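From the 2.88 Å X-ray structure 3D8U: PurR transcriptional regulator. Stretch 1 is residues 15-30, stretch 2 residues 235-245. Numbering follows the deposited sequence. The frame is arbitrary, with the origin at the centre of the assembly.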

ATOM      1  N   GLU B  15      -2.437   3.625  -3.140  1.00 84.40           N
ATOM      2  CA  GLU B  15      -2.934   4.831  -2.511  1.00 85.69           C
ATOM      3  C   GLU B  15      -3.950   4.594  -1.379  1.00 86.38           C
ATOM      4  O   GLU B  15      -5.049   4.069  -1.608  1.00 86.64           O
ATOM      5  CB  GLU B  15      -3.430   5.842  -3.550  1.00 85.68           C
ATOM      6  CG  GLU B  15      -3.431   7.308  -3.044  1.00 88.45           C
ATOM      7  CD  GLU B  15      -2.067   7.775  -2.445  1.00 91.76           C
ATOM      8  OE1 GLU B  15      -1.873   7.647  -1.199  1.00 91.96           O
ATOM      9  OE2 GLU B  15      -1.203   8.276  -3.217  1.00 91.67           O
ATOM     10  N   LYS B  16      -3.552   4.984  -0.164  1.00 87.01           N
ATOM     11  CA  LYS B  16      -4.398   4.947   1.039  1.00 87.39           C
ATOM     12  C   LYS B  16      -5.883   5.107   0.713  1.00 87.84           C
ATOM     13  O   LYS B  16      -6.706   4.279   1.104  1.00 87.78           O
ATOM     14  CB  LYS B  16      -3.972   6.055   2.020  1.00 87.25           C
ATOM     15  CG  LYS B  16      -2.837   5.711   2.996  1.00 87.00           C
ATOM     16  CD  LYS B  16      -1.463   5.565   2.328  1.00 86.17           C
ATOM     17  CE  LYS B  16      -0.341   5.850   3.324  1.00 85.98           C
ATOM     18  NZ  LYS B  16       1.012   5.561   2.752  1.00 86.52           N
ATOM     19  N   ALA B  17      -6.203   6.178  -0.015  1.00 88.65           N
ATOM     20  CA  ALA B  17      -7.566   6.481  -0.443  1.00 89.16           C
ATOM     21  C   ALA B  17      -8.275   5.261  -1.023  1.00 89.74           C
ATOM     22  O   ALA B  17      -9.398   4.973  -0.641  1.00 90.35           O
ATOM     23  CB  ALA B  17      -7.582   7.650  -1.425  1.00 89.06           C
ATOM     24  N   CYS B  18      -7.625   4.516  -1.910  1.00 90.04           N
ATOM     25  CA  CYS B  18      -8.249   3.302  -2.445  1.00 90.17           C
ATOM     26  C   CYS B  18      -8.044   2.135  -1.502  1.00 89.89           C
ATOM     27  O   CYS B  18      -8.991   1.415  -1.199  1.00 90.18           O
ATOM     28  CB  CYS B  18      -7.700   2.979  -3.821  1.00 90.12           C
ATOM     29  SG  CYS B  18      -7.468   4.488  -4.752  1.00 91.77           S
ATOM     30  N   ALA B  19      -6.811   1.953  -1.035  1.00 89.42           N
ATOM     31  CA  ALA B  19      -6.493   0.888  -0.090  1.00 88.98           C
ATOM     32  C   ALA B  19      -7.516   0.804   1.045  1.00 88.68           C
ATOM     33  O   ALA B  19      -8.052  -0.269   1.330  1.00 88.59           O
ATOM     34  CB  ALA B  19      -5.088   1.077   0.471  1.00 89.30           C
ATOM     35  N   HIS B  20      -7.818   1.938   1.671  1.00 88.21           N
ATOM     36  CA  HIS B  20      -8.713   1.933   2.826  1.00 87.79           C
ATOM     37  C   HIS B  20     -10.191   2.037   2.430  1.00 87.04           C
ATOM     38  O   HIS B  20     -11.069   1.576   3.153  1.00 87.02           O
ATOM     39  CB  HIS B  20      -8.289   3.002   3.831  1.00 87.92           C
ATOM     40  CG  HIS B  20      -6.915   2.783   4.396  1.00 89.43           C
ATOM     41  ND1 HIS B  20      -5.761   3.087   3.698  1.00 90.36           N
ATOM     42  CD2 HIS B  20      -6.507   2.278   5.586  1.00 90.29           C
ATOM     43  CE1 HIS B  20      -4.705   2.789   4.436  1.00 89.29           C
ATOM     44  NE2 HIS B  20      -5.131   2.298   5.585  1.00 90.44           N
ATOM     45  N   PHE B  21     -10.440   2.611   1.260  1.00 86.05           N
ATOM     46  CA  PHE B  21     -11.781   2.768   0.719  1.00 85.20           C
ATOM     47  C   PHE B  21     -12.428   1.432   0.299  1.00 84.88           C
ATOM     48  O   PHE B  21     -13.515   1.084   0.773  1.00 85.42           O
ATOM     49  CB  PHE B  21     -11.675   3.734  -0.448  1.00 85.13           C
ATOM     50  CG  PHE B  21     -12.909   3.876  -1.257  1.00 84.81           C
ATOM     51  CD1 PHE B  21     -13.820   4.885  -0.976  1.00 85.76           C
ATOM     52  CD2 PHE B  21     -13.138   3.054  -2.344  1.00 84.06           C
ATOM     53  CE1 PHE B  21     -14.978   5.041  -1.738  1.00 85.65           C
ATOM     54  CE2 PHE B  21     -14.281   3.203  -3.112  1.00 85.29           C
ATOM     55  CZ  PHE B  21     -15.208   4.200  -2.806  1.00 85.42           C
ATOM     56  N   LEU B  22     -11.754   0.684  -0.568  1.00 84.05           N
ATOM     57  CA  LEU B  22     -12.275  -0.579  -1.129  1.00 83.60           C
ATOM     58  C   LEU B  22     -13.028  -1.595  -0.235  1.00 83.37           C
ATOM     59  O   LEU B  22     -14.096  -2.065  -0.625  1.00 82.95           O
ATOM     60  CB  LEU B  22     -11.163  -1.314  -1.888  1.00 83.53           C
ATOM     61  CG  LEU B  22     -11.311  -1.463  -3.398  1.00 83.15           C
ATOM     62  CD1 LEU B  22     -12.044  -2.736  -3.745  1.00 83.68           C
ATOM     63  CD2 LEU B  22     -12.022  -0.270  -3.991  1.00 82.82           C
ATOM     64  N   PRO B  23     -12.472  -1.963   0.940  1.00 83.25           N
ATOM     65  CA  PRO B  23     -13.100  -3.082   1.641  1.00 83.05           C
ATOM     66  C   PRO B  23     -14.411  -2.728   2.357  1.00 82.81           C
ATOM     67  O   PRO B  23     -15.219  -3.624   2.622  1.00 82.76           O
ATOM     68  CB  PRO B  23     -12.026  -3.541   2.648  1.00 82.87           C
ATOM     69  CG  PRO B  23     -10.844  -2.683   2.420  1.00 83.15           C
ATOM     70  CD  PRO B  23     -11.315  -1.454   1.696  1.00 83.48           C
ATOM     71  N   SER B  24     -14.625  -1.453   2.669  1.00 82.38           N
ATOM     72  CA  SER B  24     -15.893  -1.061   3.273  1.00 81.93           C
ATOM     73  C   SER B  24     -16.854  -0.615   2.185  1.00 81.59           C
ATOM     74  O   SER B  24     -18.058  -0.526   2.409  1.00 81.40           O
ATOM     75  CB  SER B  24     -15.702   0.018   4.346  1.00 82.17           C
ATOM     76  OG  SER B  24     -15.540   1.309   3.791  1.00 82.10           O
ATOM     77  N   PHE B  25     -16.303  -0.332   1.008  1.00 81.10           N
ATOM     78  CA  PHE B  25     -17.117  -0.084  -0.163  1.00 80.93           C
ATOM     79  C   PHE B  25     -17.604  -1.412  -0.702  1.00 81.32           C
ATOM     80  O   PHE B  25     -18.632  -1.472  -1.361  1.00 81.63           O
ATOM     81  CB  PHE B  25     -16.324   0.660  -1.234  1.00 80.67           C
ATOM     82  CG  PHE B  25     -17.148   1.071  -2.432  1.00 80.49           C
ATOM     83  CD1 PHE B  25     -17.997   2.171  -2.374  1.00 80.67           C
ATOM     84  CD2 PHE B  25     -17.076   0.362  -3.620  1.00 80.65           C
ATOM     85  CE1 PHE B  25     -18.755   2.554  -3.476  1.00 79.47           C
ATOM     86  CE2 PHE B  25     -17.838   0.740  -4.726  1.00 79.58           C
ATOM     87  CZ  PHE B  25     -18.676   1.835  -4.648  1.00 78.92           C
ATOM     88  N   GLN B  26     -16.857  -2.480  -0.433  1.00 81.80           N
ATOM     89  CA  GLN B  26     -17.312  -3.818  -0.773  1.00 82.18           C
ATOM     90  C   GLN B  26     -18.404  -4.225   0.206  1.00 82.40           C
ATOM     91  O   GLN B  26     -19.494  -4.611  -0.229  1.00 82.79           O
ATOM     92  CB  GLN B  26     -16.163  -4.836  -0.778  1.00 82.30           C
ATOM     93  CG  GLN B  26     -16.571  -6.286  -1.127  1.00 82.85           C
ATOM     94  CD  GLN B  26     -16.460  -6.633  -2.617  1.00 84.06           C
ATOM     95  OE1 GLN B  26     -15.362  -6.667  -3.189  1.00 84.93           O
ATOM     96  NE2 GLN B  26     -17.597  -6.931  -3.238  1.00 83.84           N
ATOM     97  N   GLN B  27     -18.126  -4.117   1.512  1.00 82.32           N
ATOM     98  CA  GLN B  27     -19.076  -4.566   2.563  1.00 82.26           C
ATOM     99  C   GLN B  27     -20.459  -3.970   2.369  1.00 81.40           C
ATOM    100  O   GLN B  27     -21.446  -4.693   2.211  1.00 81.12           O
ATOM    101  CB  GLN B  27     -18.589  -4.206   3.974  1.00 82.33           C
ATOM    102  CG  GLN B  27     -17.432  -5.047   4.530  1.00 82.94           C
ATOM    103  CD  GLN B  27     -16.728  -4.365   5.718  1.00 83.39           C
ATOM    104  OE1 GLN B  27     -16.547  -3.128   5.744  1.00 84.98           O
ATOM    105  NE2 GLN B  27     -16.323  -5.170   6.700  1.00 83.49           N
ATOM    106  N   ALA B  28     -20.503  -2.642   2.366  1.00 80.74           N
ATOM    107  CA  ALA B  28     -21.753  -1.897   2.299  1.00 80.28           C
ATOM    108  C   ALA B  28     -22.558  -2.300   1.074  1.00 79.73           C
ATOM    109  O   ALA B  28     -23.728  -2.652   1.169  1.00 79.34           O
ATOM    110  CB  ALA B  28     -21.471  -0.417   2.286  1.00 80.26           C
ATOM    111  N   LEU B  29     -21.896  -2.262  -0.073  1.00 79.10           N
ATOM    112  CA  LEU B  29     -22.473  -2.694  -1.331  1.00 78.60           C
ATOM    113  C   LEU B  29     -23.012  -4.142  -1.272  1.00 78.27           C
ATOM    114  O   LEU B  29     -24.026  -4.479  -1.895  1.00 77.92           O
ATOM    115  CB  LEU B  29     -21.380  -2.564  -2.390  1.00 78.42           C
ATOM    116  CG  LEU B  29     -21.725  -2.341  -3.855  1.00 78.09           C
ATOM    117  CD1 LEU B  29     -23.064  -1.657  -4.017  1.00 77.95           C
ATOM    118  CD2 LEU B  29     -20.618  -1.525  -4.481  1.00 77.13           C
ATOM    119  N   ASN B  30     -22.317  -4.983  -0.513  1.00 77.88           N
ATOM    120  CA  ASN B  30     -22.627  -6.393  -0.434  1.00 77.73           C
ATOM    121  C   ASN B  30     -23.813  -6.678   0.457  1.00 77.39           C
ATOM    122  O   ASN B  30     -24.553  -7.628   0.218  1.00 77.37           O
ATOM    123  CB  ASN B  30     -21.413  -7.183   0.048  1.00 77.92           C
ATOM    124  CG  ASN B  30     -20.544  -7.672  -1.095  1.00 78.53           C
ATOM    125  OD1 ASN B  30     -19.419  -8.127  -0.873  1.00 79.28           O
ATOM    126  ND2 ASN B  30     -21.059  -7.589  -2.323  1.00 78.73           N
TER
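Stretch 2 (235-245) DYERMGTKAAE

Stretch 2 is helical from Tyr236 to Glu245 and continues later in the chain; Asp235 precedes it as the N-cap, its OD2 accepting from Arg238 N at 3.1 Å. Stretch 1 forms a helix that also runs on beyond Asn30 and is kinked around Pro23, where Pro23 has no N-H to give and Ser24 N keeps only a weak bond to Phe21 O (3.4 Å). The two helices run in broadly the same direction, crossing at -46°, and their axes approach to 7.0 Å. This tight packing centres on Gly240, whose CA lies 4.2 Å from Phe25 CA. A CB in ideal position on Gly240 would clash with Ser24 OG and Phe21 O, so the absence of a side chain is what lets the backbones come so near.

At this crossing Ser24 points toward stretch 2, and its OG donates a very short hydrogen bond of 2.4 Å to Glu237 O. Glu237 O also accepts the helical bond from Thr241 N (3.2 Å), so the hydroxyl is a second donor to a carbonyl already engaged in the helix.

At the N-terminal end, Tyr236 covers the first turns of stretch 1. Its ring lies with one face over Ala17, the CA being 3.6 Å from the ring centroid in a CH-pi contact, while His20 CB approaches the ring edge and lies 3.8 Å from Tyr236 CB.

Further along, the two phenylalanines, both with chi1 in t, converge on Ala243: its CB is 3.7 Å from Phe21 CE1, at the ring edge, and 3.8 Å from Phe25 CE1. Phe21 CD1 also meets the CE of selenomethionine Met239 at 3.9 Å. The Phe25 ring turns its edge to the helix backbone, with CD1 3.4 Å from Gly240 O. Small side chains close the contact, Ala28 CB lying 3.3 Å from Thr241 CG2 and 3.7 Å from Ala244 CB.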

ATOM      1  N   ASP B 235     -10.841   9.361   6.971  1.00 71.31           N
ATOM      2  CA  ASP B 235     -11.505   8.132   7.270  1.00 70.69           C
ATOM      3  C   ASP B 235     -12.037   7.569   5.964  1.00 70.98           C
ATOM      4  O   ASP B 235     -13.197   7.689   5.628  1.00 71.04           O
ATOM      5  CB  ASP B 235     -12.570   8.382   8.332  1.00 69.96           C
ATOM      6  CG  ASP B 235     -13.318   7.127   8.755  1.00 70.55           C
ATOM      7  OD1 ASP B 235     -14.266   7.332   9.544  1.00 71.95           O
ATOM      8  OD2 ASP B 235     -13.008   5.969   8.324  1.00 67.91           O
ATOM      9  N   TYR B 236     -11.161   6.940   5.209  1.00 71.92           N
ATOM     10  CA  TYR B 236     -11.574   6.428   3.928  1.00 73.12           C
ATOM     11  C   TYR B 236     -12.490   5.236   4.091  1.00 73.92           C
ATOM     12  O   TYR B 236     -13.345   5.014   3.240  1.00 74.47           O
ATOM     13  CB  TYR B 236     -10.372   6.090   3.042  1.00 73.26           C
ATOM     14  CG  TYR B 236      -9.479   7.268   2.722  1.00 73.56           C
ATOM     15  CD1 TYR B 236     -10.001   8.445   2.142  1.00 73.22           C
ATOM     16  CD2 TYR B 236      -8.104   7.210   2.983  1.00 74.58           C
ATOM     17  CE1 TYR B 236      -9.167   9.547   1.846  1.00 73.27           C
ATOM     18  CE2 TYR B 236      -7.253   8.298   2.680  1.00 74.96           C
ATOM     19  CZ  TYR B 236      -7.794   9.462   2.115  1.00 74.41           C
ATOM     20  OH  TYR B 236      -6.948  10.516   1.828  1.00 74.15           O
ATOM     21  N   GLU B 237     -12.334   4.470   5.171  1.00 74.71           N
ATOM     22  CA  GLU B 237     -13.326   3.432   5.463  1.00 75.38           C
ATOM     23  C   GLU B 237     -14.753   4.018   5.459  1.00 75.84           C
ATOM     24  O   GLU B 237     -15.616   3.468   4.782  1.00 76.04           O
ATOM     25  CB  GLU B 237     -13.027   2.650   6.751  1.00 75.36           C
ATOM     26  N   ARG B 238     -14.993   5.136   6.159  1.00 76.26           N
ATOM     27  CA  ARG B 238     -16.337   5.777   6.147  1.00 77.38           C
ATOM     28  C   ARG B 238     -16.769   6.262   4.755  1.00 77.78           C
ATOM     29  O   ARG B 238     -17.896   6.033   4.321  1.00 77.58           O
ATOM     30  CB  ARG B 238     -16.464   6.919   7.172  1.00 77.16           C
ATOM     31  CG  ARG B 238     -17.907   7.138   7.632  1.00 78.11           C
ATOM     32  CD  ARG B 238     -18.069   8.120   8.795  1.00 78.41           C
ATOM     33  NE  ARG B 238     -18.577   9.436   8.373  1.00 81.34           N
ATOM     34  CZ  ARG B 238     -19.344  10.234   9.128  1.00 81.76           C
ATOM     35  NH1 ARG B 238     -19.710   9.840  10.345  1.00 81.84           N
ATOM     36  NH2 ARG B 238     -19.755  11.420   8.669  1.00 80.57           N
HETATM   37  N   MSE B 239     -15.854   6.927   4.061  1.00 78.66           N
HETATM   38  CA  MSE B 239     -16.047   7.297   2.670  1.00 79.70           C
HETATM   39  C   MSE B 239     -16.455   6.087   1.853  1.00 78.26           C
HETATM   40  O   MSE B 239     -17.350   6.168   1.026  1.00 78.02           O
HETATM   41  CB  MSE B 239     -14.763   7.889   2.133  1.00 79.65           C
HETATM   42  CG  MSE B 239     -14.792   8.304   0.694  1.00 80.59           C
HETATM   43 SE   MSE B 239     -13.288   9.500   0.443  0.80 85.28          SE
HETATM   44  CE  MSE B 239     -12.326   8.507  -0.946  1.00 83.16           C
ATOM     45  N   GLY B 240     -15.798   4.962   2.102  1.00 77.83           N
ATOM     46  CA  GLY B 240     -16.218   3.683   1.546  1.00 77.37           C
ATOM     47  C   GLY B 240     -17.719   3.467   1.709  1.00 77.05           C
ATOM     48  O   GLY B 240     -18.444   3.399   0.713  1.00 77.12           O
ATOM     49  N   THR B 241     -18.203   3.383   2.948  1.00 76.40           N
ATOM     50  CA  THR B 241     -19.645   3.222   3.158  1.00 76.00           C
ATOM     51  C   THR B 241     -20.472   4.372   2.588  1.00 75.96           C
ATOM     52  O   THR B 241     -21.512   4.140   1.979  1.00 75.72           O
ATOM     53  CB  THR B 241     -20.057   2.904   4.618  1.00 75.64           C
ATOM     54  OG1 THR B 241     -19.009   3.247   5.520  1.00 75.36           O
ATOM     55  CG2 THR B 241     -20.305   1.444   4.761  1.00 75.66           C
ATOM     56  N   LYS B 242     -19.988   5.599   2.744  1.00 76.13           N
ATOM     57  CA  LYS B 242     -20.761   6.765   2.317  1.00 76.38           C
ATOM     58  C   LYS B 242     -20.893   6.845   0.808  1.00 76.06           C
ATOM     59  O   LYS B 242     -21.949   7.191   0.292  1.00 75.80           O
ATOM     60  CB  LYS B 242     -20.204   8.058   2.911  1.00 76.48           C
ATOM     61  CG  LYS B 242     -20.195   8.027   4.436  1.00 78.46           C
ATOM     62  CD  LYS B 242     -20.962   9.189   5.066  1.00 81.61           C
ATOM     63  CE  LYS B 242     -21.494   8.792   6.459  1.00 83.14           C
ATOM     64  NZ  LYS B 242     -22.201   9.909   7.169  1.00 84.93           N
ATOM     65  N   ALA B 243     -19.819   6.508   0.106  1.00 76.28           N
ATOM     66  CA  ALA B 243     -19.862   6.401  -1.345  1.00 76.51           C
ATOM     67  C   ALA B 243     -20.940   5.393  -1.724  1.00 76.75           C
ATOM     68  O   ALA B 243     -21.890   5.714  -2.440  1.00 77.08           O
ATOM     69  CB  ALA B 243     -18.524   5.968  -1.887  1.00 76.32           C
ATOM     70  N   ALA B 244     -20.801   4.176  -1.217  1.00 76.62           N
ATOM     71  CA  ALA B 244     -21.788   3.142  -1.463  1.00 76.64           C
ATOM     72  C   ALA B 244     -23.216   3.630  -1.201  1.00 76.53           C
ATOM     73  O   ALA B 244     -24.102   3.444  -2.038  1.00 76.69           O
ATOM     74  CB  ALA B 244     -21.478   1.911  -0.623  1.00 76.78           C
ATOM     75  N   GLU B 245     -23.425   4.264  -0.049  1.00 76.15           N
ATOM     76  CA  GLU B 245     -24.741   4.742   0.328  1.00 75.78           C
ATOM     77  C   GLU B 245     -25.278   5.708  -0.724  1.00 75.33           C
ATOM     78  O   GLU B 245     -26.389   5.531  -1.220  1.00 75.39           O
ATOM     79  CB  GLU B 245     -24.703   5.398   1.710  1.00 75.89           C
ATOM     80  CG  GLU B 245     -24.801   4.429   2.905  1.00 76.04           C
ATOM     81  CD  GLU B 245     -24.966   5.163   4.253  1.00 76.60           C
ATOM     82  OE1 GLU B 245     -24.237   4.816   5.213  1.00 76.90           O
ATOM     83  OE2 GLU B 245     -25.819   6.089   4.358  1.00 77.96           O
TER